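Local coordinates for PrgX (Enterococcus faecalis, PDB 2AWI), which acts as the receptor for the peptide sex pheromone cCF10 and, as a repressor, probably binds DNA to regulate plasmid conjugation, at residues A[6-11]-A[45-50]; A[73-78]-A[110-115]; A[105-110]-A[139-144]; A[189-194]-A[218-223]. The protein carries 1 engineered substitution. All blocks are in the same frame, centred on the assembly; numbering follows the deposited sequence.

Contact 1. Residues A[6-11]-A[45-50]; sequences SVLKQI and EELSKF
L8 of helix 4-14 reaches toward helix 44-54 and divides its two methyls between L47 and F50, one helical turn apart on that helix. The tight side is at the ring: L8 CD1 lies 3.7 Å from F50 CD2, approaching it obliquely, and the two side chains cross at about a right angle. The other branch packs less closely, with L8 CD2 4.0 Å from L47 CD1. L8 can serve both partners because its CG stands anti to the carbonyl carbon (chi1 -72°), with CD1 continuing the chain (chi2 180°) and CD2 branching to the side, which sets the fork of the two methyls facing helix 44-54. L47 starts out differently, with CG anti to its own backbone N (chi1 177°), and this swings CD1 round to L8. The contact is purely apolar and small, about 114 Å² over both sides, and all three residues are buried. On the far side of helix 44-54 the character changes: K49 NZ and E45 OE2 form a salt bridge of 3.1 Å along the partly exposed flank, although the E45 side chain is poorly ordered. Both segments belong to the helix-turn-helix region. Around them, L54 of the same helix 44-54 packs on L8, Y32 of helix 29-36 meets the F50 ring edge to face, and F58 and L62 of helix 58-67 cover L47, which also touches V44 of the second subunit.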
# COMPACT_ATOMS: atom_id res chain seq x y z
N SER A 6 -18.29 1.28 54.37
CA SER A 6 -16.93 1.78 54.50
C SER A 6 -16.53 2.58 53.26
O SER A 6 -15.75 3.53 53.36
CB SER A 6 -15.95 0.62 54.72
OG SER A 6 -15.67 -0.03 53.50
N VAL A 7 -17.05 2.19 52.11
CA VAL A 7 -16.74 2.92 50.88
C VAL A 7 -17.41 4.30 50.94
O VAL A 7 -16.81 5.30 50.54
CB VAL A 7 -17.22 2.15 49.63
CG1 VAL A 7 -17.17 3.05 48.40
CG2 VAL A 7 -16.31 0.93 49.40
N LEU A 8 -18.64 4.35 51.45
CA LEU A 8 -19.36 5.62 51.58
C LEU A 8 -18.57 6.56 52.51
O LEU A 8 -18.49 7.76 52.26
CB LEU A 8 -20.76 5.39 52.16
CG LEU A 8 -21.80 4.74 51.24
CD1 LEU A 8 -23.11 4.61 51.98
CD2 LEU A 8 -21.99 5.58 49.98
N LYS A 9 -17.99 6.00 53.57
CA LYS A 9 -17.20 6.79 54.51
C LYS A 9 -15.96 7.35 53.82
O LYS A 9 -15.66 8.54 53.91
CB LYS A 9 -16.80 5.93 55.70
CG LYS A 9 -16.01 6.66 56.77
CD LYS A 9 -15.79 5.76 57.98
CE LYS A 9 -15.11 6.50 59.12
NZ LYS A 9 -14.95 5.64 60.32
N GLN A 10 -15.23 6.47 53.13
CA GLN A 10 -14.03 6.87 52.41
C GLN A 10 -14.34 8.04 51.46
O GLN A 10 -13.66 9.07 51.49
CB GLN A 10 -13.48 5.70 51.58
CG GLN A 10 -12.43 6.11 50.56
CD GLN A 10 -12.42 5.25 49.30
OE1 GLN A 10 -11.77 5.60 48.30
NE2 GLN A 10 -13.13 4.13 49.33
N ILE A 11 -15.36 7.86 50.63
CA ILE A 11 -15.75 8.86 49.65
C ILE A 11 -16.27 10.12 50.33
O ILE A 11 -15.85 11.23 49.99
CB ILE A 11 -16.85 8.31 48.68
CG1 ILE A 11 -16.37 6.99 48.06
CG2 ILE A 11 -17.13 9.31 47.57
CD1 ILE A 11 -17.38 6.31 47.15
N GLU A 45 -32.27 1.79 47.12
CA GLU A 45 -32.71 3.18 46.99
C GLU A 45 -31.85 4.10 47.85
O GLU A 45 -31.45 5.18 47.41
CB GLU A 45 -34.19 3.32 47.38
CG GLU A 45 -34.69 4.76 47.32
CD GLU A 45 -36.18 4.89 47.57
OE1 GLU A 45 -36.97 4.37 46.74
OE2 GLU A 45 -36.57 5.50 48.58
N GLU A 46 -31.57 3.68 49.09
CA GLU A 46 -30.76 4.48 50.00
C GLU A 46 -29.38 4.72 49.40
O GLU A 46 -28.89 5.85 49.38
CB GLU A 46 -30.61 3.78 51.35
CG GLU A 46 -31.94 3.56 52.06
CD GLU A 46 -31.81 2.68 53.29
OE1 GLU A 46 -30.99 1.74 53.28
OE2 GLU A 46 -32.54 2.92 54.28
N LEU A 47 -28.75 3.66 48.90
CA LEU A 47 -27.43 3.79 48.30
C LEU A 47 -27.49 4.72 47.09
O LEU A 47 -26.60 5.54 46.88
CB LEU A 47 -26.89 2.42 47.89
CG LEU A 47 -25.54 2.39 47.17
CD1 LEU A 47 -24.49 3.14 47.98
CD2 LEU A 47 -25.12 0.94 46.95
N SER A 48 -28.56 4.60 46.31
CA SER A 48 -28.72 5.46 45.14
C SER A 48 -28.84 6.92 45.60
O SER A 48 -28.31 7.83 44.97
CB SER A 48 -29.96 5.05 44.34
OG SER A 48 -30.13 5.86 43.19
N LYS A 49 -29.52 7.14 46.72
CA LYS A 49 -29.66 8.48 47.28
C LYS A 49 -28.32 9.01 47.79
O LYS A 49 -27.94 10.14 47.49
CB LYS A 49 -30.69 8.49 48.41
CG LYS A 49 -32.13 8.56 47.92
CD LYS A 49 -33.11 8.51 49.08
CE LYS A 49 -34.55 8.47 48.58
NZ LYS A 49 -35.52 8.19 49.68
N PHE A 50 -27.60 8.20 48.56
CA PHE A 50 -26.31 8.66 49.07
C PHE A 50 -25.39 8.92 47.89
O PHE A 50 -24.61 9.88 47.89
CB PHE A 50 -25.68 7.60 49.99
CG PHE A 50 -26.49 7.31 51.23
CD1 PHE A 50 -27.16 8.32 51.90
CD2 PHE A 50 -26.52 6.03 51.75
CE1 PHE A 50 -27.85 8.06 53.07
CE2 PHE A 50 -27.21 5.76 52.93
CZ PHE A 50 -27.88 6.78 53.60

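Contact 2. Residues A[73-78]-A[110-115]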
# COMPACT_ATOMS: atom_id res chain seq x y z
N ASN A 73 -19.35 -14.25 45.98
CA ASN A 73 -20.11 -15.42 46.40
C ASN A 73 -19.62 -16.75 45.81
O ASN A 73 -18.61 -16.80 45.10
CB ASN A 73 -21.60 -15.24 46.08
CG ASN A 73 -21.86 -14.92 44.63
OD1 ASN A 73 -21.27 -15.52 43.73
ND2 ASN A 73 -22.76 -13.97 44.39
N GLU A 74 -20.36 -17.81 46.12
CA GLU A 74 -20.03 -19.16 45.67
C GLU A 74 -19.93 -19.33 44.15
O GLU A 74 -19.05 -20.04 43.67
CB GLU A 74 -21.07 -20.14 46.22
CG GLU A 74 -20.63 -21.59 46.20
CD GLU A 74 -19.48 -21.86 47.16
OE1 GLU A 74 -19.00 -23.02 47.20
OE2 GLU A 74 -19.05 -20.92 47.86
N THR A 75 -20.82 -18.68 43.41
CA THR A 75 -20.80 -18.77 41.96
C THR A 75 -19.59 -18.07 41.34
O THR A 75 -19.07 -18.50 40.31
CB THR A 75 -22.10 -18.19 41.35
OG1 THR A 75 -23.21 -19.02 41.73
CG2 THR A 75 -22.01 -18.15 39.83
N GLY A 76 -19.15 -16.98 41.98
CA GLY A 76 -17.99 -16.27 41.47
C GLY A 76 -16.75 -17.11 41.73
O GLY A 76 -15.88 -17.23 40.87
N LYS A 77 -16.68 -17.69 42.92
CA LYS A 77 -15.55 -18.53 43.29
C LYS A 77 -15.39 -19.63 42.23
O LYS A 77 -14.29 -19.86 41.72
CB LYS A 77 -15.79 -19.17 44.66
CG LYS A 77 -16.07 -18.18 45.77
CD LYS A 77 -16.56 -18.89 47.03
CE LYS A 77 -16.98 -17.89 48.11
NZ LYS A 77 -17.62 -18.55 49.29
N GLU A 78 -16.50 -20.29 41.91
CA GLU A 78 -16.52 -21.37 40.93
C GLU A 78 -16.10 -20.93 39.54
O GLU A 78 -15.20 -21.52 38.94
CB GLU A 78 -17.92 -21.99 40.86
CG GLU A 78 -18.37 -22.68 42.15
CD GLU A 78 -17.63 -23.98 42.40
OE1 GLU A 78 -16.64 -24.25 41.70
OE2 GLU A 78 -18.04 -24.73 43.31
N PHE A 110 -24.73 -23.56 34.88
CA PHE A 110 -24.69 -24.26 33.60
C PHE A 110 -23.52 -23.71 32.81
O PHE A 110 -22.74 -24.46 32.23
CB PHE A 110 -25.98 -24.06 32.81
CG PHE A 110 -26.07 -24.93 31.59
CD1 PHE A 110 -26.01 -26.32 31.72
CD2 PHE A 110 -26.19 -24.38 30.32
CE1 PHE A 110 -26.05 -27.14 30.59
CE2 PHE A 110 -26.24 -25.19 29.19
CZ PHE A 110 -26.17 -26.57 29.33
N SER A 111 -23.40 -22.38 32.80
CA SER A 111 -22.32 -21.71 32.09
C SER A 111 -20.96 -22.20 32.60
O SER A 111 -20.05 -22.43 31.82
CB SER A 111 -22.44 -20.19 32.27
OG SER A 111 -21.52 -19.52 31.43
N ILE A 112 -20.84 -22.36 33.91
CA ILE A 112 -19.59 -22.84 34.49
C ILE A 112 -19.34 -24.27 34.01
O ILE A 112 -18.23 -24.63 33.63
CB ILE A 112 -19.65 -22.82 36.03
CG1 ILE A 112 -19.74 -21.37 36.52
CG2 ILE A 112 -18.42 -23.49 36.60
CD1 ILE A 112 -19.97 -21.25 38.02
N TYR A 113 -20.40 -25.07 34.04
CA TYR A 113 -20.36 -26.46 33.61
C TYR A 113 -19.75 -26.59 32.22
O TYR A 113 -18.84 -27.38 32.00
CB TYR A 113 -21.78 -27.04 33.61
CG TYR A 113 -21.92 -28.35 32.88
CD1 TYR A 113 -21.38 -29.52 33.40
CD2 TYR A 113 -22.59 -28.41 31.65
CE1 TYR A 113 -21.50 -30.73 32.72
CE2 TYR A 113 -22.71 -29.61 30.96
CZ TYR A 113 -22.17 -30.77 31.50
OH TYR A 113 -22.29 -31.96 30.83
N LEU A 114 -20.27 -25.81 31.27
CA LEU A 114 -19.76 -25.84 29.90
C LEU A 114 -18.29 -25.40 29.89
O LEU A 114 -17.55 -25.68 28.95
CB LEU A 114 -20.59 -24.93 28.99
CG LEU A 114 -22.06 -25.33 28.79
CD1 LEU A 114 -22.79 -24.26 27.96
CD2 LEU A 114 -22.13 -26.69 28.11
N GLY A 115 -17.90 -24.70 30.96
CA GLY A 115 -16.53 -24.25 31.08
C GLY A 115 -15.63 -25.46 31.30
O GLY A 115 -14.50 -25.52 30.80
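A capped helix start packs here against helix 107-122: helix 74-87 opens at N73, and its first residues, through T75 and E78, receive the side chain of I112. A single methyl of I112, CD1, makes every close approach. I112 CD1 comes within 3.6 Å of E78 CB and 3.7 Å of T75 O, while T75 CG2 stands 4.1 Å from the same I112 CD1, the T75 and I112 side chains meeting at a slant. The extended end of I112 (chi2 173°) carries CD1 out to the neighbouring helix. E78 offers only the root of its side chain, because the chain bends at chi2 (-72°) and takes the carboxylate away to a salt bridge with R98 NE. Apolar contact at CB and a charge pair at the tip thus share one buried residue. The motif at the head of the helix is an N-cap: N73 OD1 accepts from G76 N at 3.1 Å through a somewhat bent N-H (149°), and the donor lies nearly in line with the amide C=O bond. In the same turn K77 NZ and E74 OE2 make a salt bridge on the exposed flank, though the E74 side chain is poorly ordered. T75 looks two ways. Its CG2 methyl faces I112, whereas OG1 hydrogen-bonds to E52 OE1 of the second subunit, which brings this helix start into the subunit interface. Beyond the touching residues, I82 and K79 of helix 74-87 continue the packing along I112.

Contact 3. Residues A[105-110]-A[139-144]; sequences TSLQYF and KHLYDK
L141 CD1 sits over the face of the F110 ring, 3.5 Å from the ring centroid and only 13° off its normal, a CH-pi contact with the methyl above the centre of the ring. All six carbons of the F110 ring lie beneath L141 CD1 and within 4.0 Å of it, the nearest being F110 CD2, 3.5 Å from L141 CD1. The second methyl of L141 turns to L107: L141 CD2 and L107 CD2 meet at 4.2 Å, as the two side chains run antiparallel alongside each other. L141 thus touches two residues of helix 107-122, almost one turn apart, with its two methyls. F110 has its CG anti to the backbone N (chi1 -171°), which lays the ring toward helix 128-142 with a face for L141. Y142 contributes more distantly, Y142 OH lying 4.5 Å from L107 CD2; that hydroxyl is hydrogen-bonded to D152 OD1, which ties it to helix 150-159.

In the next shell, S106 stands at the N-cap of helix 107-122. S106 OG accepts from Y109 N in a straight but weak bond of 3.3 Å, and the regular F110 N to S106 O bond begins the helix proper, so the first turn carrying L107 and F110 is held from its cap. D137 and L138 of helix 128-142 also pack on F110, I151 of helix 150-159 lies on L107, and L15 of the second subunit packs there too. Side-chain packing between the successive helices 107-122 and 128-142 is consistent with the helical-repeat, TPR-family region in which both segments fall.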
# COMPACT_ATOMS: atom_id res chain seq x y z
N THR A 105 -28.56 -26.05 38.44
CA THR A 105 -28.98 -25.27 39.60
C THR A 105 -29.40 -23.87 39.15
O THR A 105 -30.39 -23.31 39.64
CB THR A 105 -27.83 -25.12 40.62
OG1 THR A 105 -27.37 -26.42 41.01
CG2 THR A 105 -28.29 -24.36 41.85
N SER A 106 -28.64 -23.32 38.21
CA SER A 106 -28.91 -22.00 37.68
C SER A 106 -28.18 -21.84 36.35
O SER A 106 -27.28 -22.62 36.03
CB SER A 106 -28.43 -20.91 38.65
OG SER A 106 -27.02 -20.86 38.72
N LEU A 107 -28.57 -20.82 35.59
CA LEU A 107 -27.95 -20.55 34.31
C LEU A 107 -26.46 -20.30 34.50
O LEU A 107 -25.65 -20.64 33.64
CB LEU A 107 -28.61 -19.35 33.65
CG LEU A 107 -30.09 -19.57 33.30
CD1 LEU A 107 -30.68 -18.28 32.77
CD2 LEU A 107 -30.22 -20.69 32.27
N GLN A 108 -26.08 -19.72 35.64
CA GLN A 108 -24.67 -19.45 35.90
C GLN A 108 -23.93 -20.78 35.99
O GLN A 108 -22.97 -21.00 35.27
CB GLN A 108 -24.51 -18.66 37.20
CG GLN A 108 -24.98 -17.21 37.09
CD GLN A 108 -24.05 -16.38 36.21
OE1 GLN A 108 -24.46 -15.35 35.66
NE2 GLN A 108 -22.80 -16.80 36.09
N TYR A 109 -24.38 -21.66 36.88
CA TYR A 109 -23.74 -22.97 37.03
C TYR A 109 -23.70 -23.73 35.71
O TYR A 109 -22.76 -24.47 35.44
CB TYR A 109 -24.46 -23.80 38.09
CG TYR A 109 -23.98 -23.51 39.50
CD1 TYR A 109 -22.68 -23.84 39.89
CD2 TYR A 109 -24.80 -22.86 40.42
CE1 TYR A 109 -22.20 -23.52 41.16
CE2 TYR A 109 -24.33 -22.54 41.69
CZ TYR A 109 -23.04 -22.87 42.05
OH TYR A 109 -22.57 -22.53 43.30
N PHE A 110 -24.73 -23.56 34.88
CA PHE A 110 -24.69 -24.26 33.60
C PHE A 110 -23.52 -23.71 32.81
O PHE A 110 -22.74 -24.46 32.23
CB PHE A 110 -25.98 -24.06 32.81
CG PHE A 110 -26.07 -24.93 31.59
CD1 PHE A 110 -26.01 -26.32 31.72
CD2 PHE A 110 -26.19 -24.38 30.32
CE1 PHE A 110 -26.05 -27.14 30.59
CE2 PHE A 110 -26.24 -25.19 29.19
CZ PHE A 110 -26.17 -26.57 29.33
N LYS A 139 -32.95 -28.64 26.37
CA LYS A 139 -34.41 -28.63 26.30
C LYS A 139 -34.97 -28.20 27.65
O LYS A 139 -35.88 -27.38 27.73
CB LYS A 139 -34.94 -30.03 25.94
CG LYS A 139 -34.76 -30.41 24.48
CD LYS A 139 -35.29 -31.81 24.22
CE LYS A 139 -35.31 -32.13 22.73
NZ LYS A 139 -33.97 -32.02 22.09
N HIS A 140 -34.42 -28.77 28.72
CA HIS A 140 -34.86 -28.43 30.06
C HIS A 140 -34.71 -26.94 30.36
O HIS A 140 -35.54 -26.35 31.05
CB HIS A 140 -34.09 -29.26 31.08
CG HIS A 140 -34.42 -28.93 32.50
ND1 HIS A 140 -33.96 -27.80 33.13
CD2 HIS A 140 -35.19 -29.58 33.40
CE1 HIS A 140 -34.43 -27.76 34.36
NE2 HIS A 140 -35.17 -28.84 34.56
N LEU A 141 -33.65 -26.34 29.84
CA LEU A 141 -33.40 -24.92 30.08
C LEU A 141 -34.12 -23.99 29.11
O LEU A 141 -34.54 -22.91 29.51
CB LEU A 141 -31.89 -24.63 30.00
CG LEU A 141 -30.99 -25.31 31.04
CD1 LEU A 141 -29.54 -25.15 30.62
CD2 LEU A 141 -31.25 -24.71 32.41
N TYR A 142 -34.26 -24.40 27.85
CA TYR A 142 -34.88 -23.51 26.87
C TYR A 142 -36.24 -23.80 26.25
O TYR A 142 -36.75 -22.98 25.51
CB TYR A 142 -33.86 -23.24 25.75
CG TYR A 142 -32.67 -22.45 26.24
CD1 TYR A 142 -32.79 -21.10 26.55
CD2 TYR A 142 -31.44 -23.08 26.48
CE1 TYR A 142 -31.73 -20.38 27.09
CE2 TYR A 142 -30.37 -22.37 27.02
CZ TYR A 142 -30.53 -21.03 27.33
OH TYR A 142 -29.49 -20.33 27.89
N ASP A 143 -36.84 -24.95 26.56
CA ASP A 143 -38.15 -25.29 25.99
C ASP A 143 -39.31 -24.34 26.33
O ASP A 143 -40.26 -24.23 25.56
CB ASP A 143 -38.54 -26.72 26.40
CG ASP A 143 -38.09 -27.76 25.39
OD1 ASP A 143 -38.31 -28.97 25.63
OD2 ASP A 143 -37.50 -27.37 24.36
N LYS A 144 -39.24 -23.65 27.47
CA LYS A 144 -40.32 -22.77 27.88
C LYS A 144 -40.02 -21.27 27.83
O LYS A 144 -40.91 -20.46 28.06
CB LYS A 144 -40.76 -23.10 29.30
CG LYS A 144 -40.94 -24.58 29.58
CD LYS A 144 -41.18 -24.80 31.07
CE LYS A 144 -41.12 -26.28 31.44
NZ LYS A 144 -41.31 -26.48 32.90

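Contact 4. Residues A[189-194]-A[218-223]; sequences TIQTVL and EHLKTI
H219 O takes two bonds from T222: T222 OG1 at 2.6 Å, approaching in the carbonyl plane, and the backbone N of T222 at 2.9 Å. The chain turns just here, in a type I beta turn from L220 to I223, and the paired grip fixes T222 against the last turn of helix 207-220. K221 NZ adds a salt bridge to E218 OE1 at 3.0 Å and has a second carboxylate partner in D233. Beside this polar turn, L220 points toward helix 184-203 and carries the whole apolar contact. L220 CD1 lies 3.5 Å from Q191 CG, the aliphatic part of that side chain, and 3.9 Å from L194 CD1, the two leucines meeting end to end. The other methyl, L220 CD2, meets I190 CD1 at 4.0 Å as the chains pass in opposite directions. I190 makes this contact with CG1 between the backbone N and the carbonyl carbon (chi1 65°), the sterically tighter rotamer. All four residues are buried. Next to them, F217 and Y213 of helix 207-220 extend the packing on L194, I178 of a loop touches L220, and helix 150-159 backs V193 through C153, an engineered residue, and V156.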
# COMPACT_ATOMS: atom_id res chain seq x y z
N THR A 189 -21.74 -9.14 26.06
CA THR A 189 -22.19 -10.52 25.98
C THR A 189 -23.06 -10.83 24.76
O THR A 189 -22.88 -11.86 24.12
CB THR A 189 -22.95 -10.88 27.24
OG1 THR A 189 -22.14 -10.56 28.38
CG2 THR A 189 -23.28 -12.37 27.26
N ILE A 190 -23.99 -9.95 24.45
CA ILE A 190 -24.86 -10.18 23.30
C ILE A 190 -24.07 -10.05 22.00
O ILE A 190 -24.49 -10.57 20.97
CB ILE A 190 -26.04 -9.20 23.30
CG1 ILE A 190 -25.53 -7.77 23.11
CG2 ILE A 190 -26.80 -9.31 24.62
CD1 ILE A 190 -26.63 -6.75 23.03
N GLN A 191 -22.94 -9.35 22.06
CA GLN A 191 -22.08 -9.15 20.89
C GLN A 191 -21.13 -10.31 20.66
O GLN A 191 -20.86 -10.68 19.52
CB GLN A 191 -21.26 -7.87 21.05
CG GLN A 191 -21.93 -6.61 20.54
CD GLN A 191 -21.20 -5.35 20.98
OE1 GLN A 191 -21.41 -4.86 22.09
NE2 GLN A 191 -20.34 -4.83 20.11
N THR A 192 -20.62 -10.88 21.75
CA THR A 192 -19.68 -11.99 21.66
C THR A 192 -20.28 -13.15 20.87
O THR A 192 -19.60 -13.76 20.05
CB THR A 192 -19.29 -12.49 23.07
OG1 THR A 192 -18.73 -11.39 23.82
CG2 THR A 192 -18.25 -13.60 22.98
N VAL A 193 -21.56 -13.43 21.12
CA VAL A 193 -22.28 -14.50 20.45
C VAL A 193 -22.21 -14.33 18.94
O VAL A 193 -21.82 -15.24 18.23
CB VAL A 193 -23.78 -14.52 20.83
CG1 VAL A 193 -24.49 -15.60 20.03
CG2 VAL A 193 -23.94 -14.76 22.31
N LEU A 194 -22.59 -13.16 18.47
CA LEU A 194 -22.60 -12.89 17.05
C LEU A 194 -21.23 -13.05 16.44
O LEU A 194 -21.08 -13.70 15.40
CB LEU A 194 -23.16 -11.48 16.78
CG LEU A 194 -24.46 -11.18 17.54
CD1 LEU A 194 -24.92 -9.77 17.26
CD2 LEU A 194 -25.52 -12.18 17.13
N GLU A 218 -25.18 -5.60 12.94
CA GLU A 218 -25.41 -4.26 12.43
C GLU A 218 -26.66 -3.62 13.00
O GLU A 218 -26.74 -2.40 13.13
CB GLU A 218 -25.46 -4.28 10.90
CG GLU A 218 -24.09 -4.47 10.27
CD GLU A 218 -23.11 -3.36 10.62
OE1 GLU A 218 -21.91 -3.65 10.80
OE2 GLU A 218 -23.54 -2.19 10.72
N HIS A 219 -27.64 -4.44 13.36
CA HIS A 219 -28.86 -3.91 13.93
C HIS A 219 -28.60 -3.36 15.33
O HIS A 219 -29.25 -2.40 15.76
CB HIS A 219 -29.94 -4.99 14.00
CG HIS A 219 -31.18 -4.53 14.69
ND1 HIS A 219 -31.96 -3.50 14.20
CD2 HIS A 219 -31.75 -4.89 15.86
CE1 HIS A 219 -32.94 -3.25 15.04
NE2 HIS A 219 -32.84 -4.08 16.06
N LEU A 220 -27.66 -3.97 16.05
CA LEU A 220 -27.32 -3.52 17.40
C LEU A 220 -26.96 -2.04 17.40
O LEU A 220 -27.21 -1.34 18.38
CB LEU A 220 -26.14 -4.31 17.96
CG LEU A 220 -26.30 -5.81 18.27
CD1 LEU A 220 -25.04 -6.29 18.99
CD2 LEU A 220 -27.52 -6.05 19.15
N LYS A 221 -26.38 -1.57 16.29
CA LYS A 221 -25.97 -0.18 16.17
C LYS A 221 -27.12 0.82 16.10
O LYS A 221 -26.89 2.03 16.07
CB LYS A 221 -25.07 0.00 14.94
CG LYS A 221 -23.73 -0.72 15.03
CD LYS A 221 -22.94 -0.62 13.73
CE LYS A 221 -21.60 -1.36 13.85
NZ LYS A 221 -20.87 -1.46 12.55
N THR A 222 -28.36 0.33 16.07
CA THR A 222 -29.52 1.21 16.00
C THR A 222 -30.16 1.34 17.38
O THR A 222 -31.07 2.15 17.58
CB THR A 222 -30.61 0.68 15.04
OG1 THR A 222 -31.07 -0.60 15.50
CG2 THR A 222 -30.06 0.54 13.62
N ILE A 223 -29.68 0.54 18.32
CA ILE A 223 -30.21 0.56 19.68
C ILE A 223 -29.75 1.77 20.48
O ILE A 223 -28.60 2.19 20.40
CB ILE A 223 -29.82 -0.73 20.44
CG1 ILE A 223 -30.47 -1.94 19.75
CG2 ILE A 223 -30.29 -0.65 21.88
CD1 ILE A 223 -30.02 -3.29 20.32

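Overall arrangement
Contact 1 comes first along the chain and stands apart: it lies in the helix-turn-helix region, its centre 30 to 36 Å from those of the other three. Contacts 2 and 3 form one cluster, with centres 13 Å apart and their segments alternating in sequence; both use helix 107-122 and share F110, and Y109 of that helix packs on E74, T75 and E78. Helix 107-122 therefore links helix 74-87 with helix 128-142. Contact 4 follows, about 8 and 9 Å from contacts 2 and 3 between nearest atoms, and lies with contact 3 in the C-terminal TPR region. Contacts 1, 2 and 3 touch the second subunit at several residues, contact 4 through K221 alone, so packing on that subunit involves both the probable DNA-binding part and the helical region.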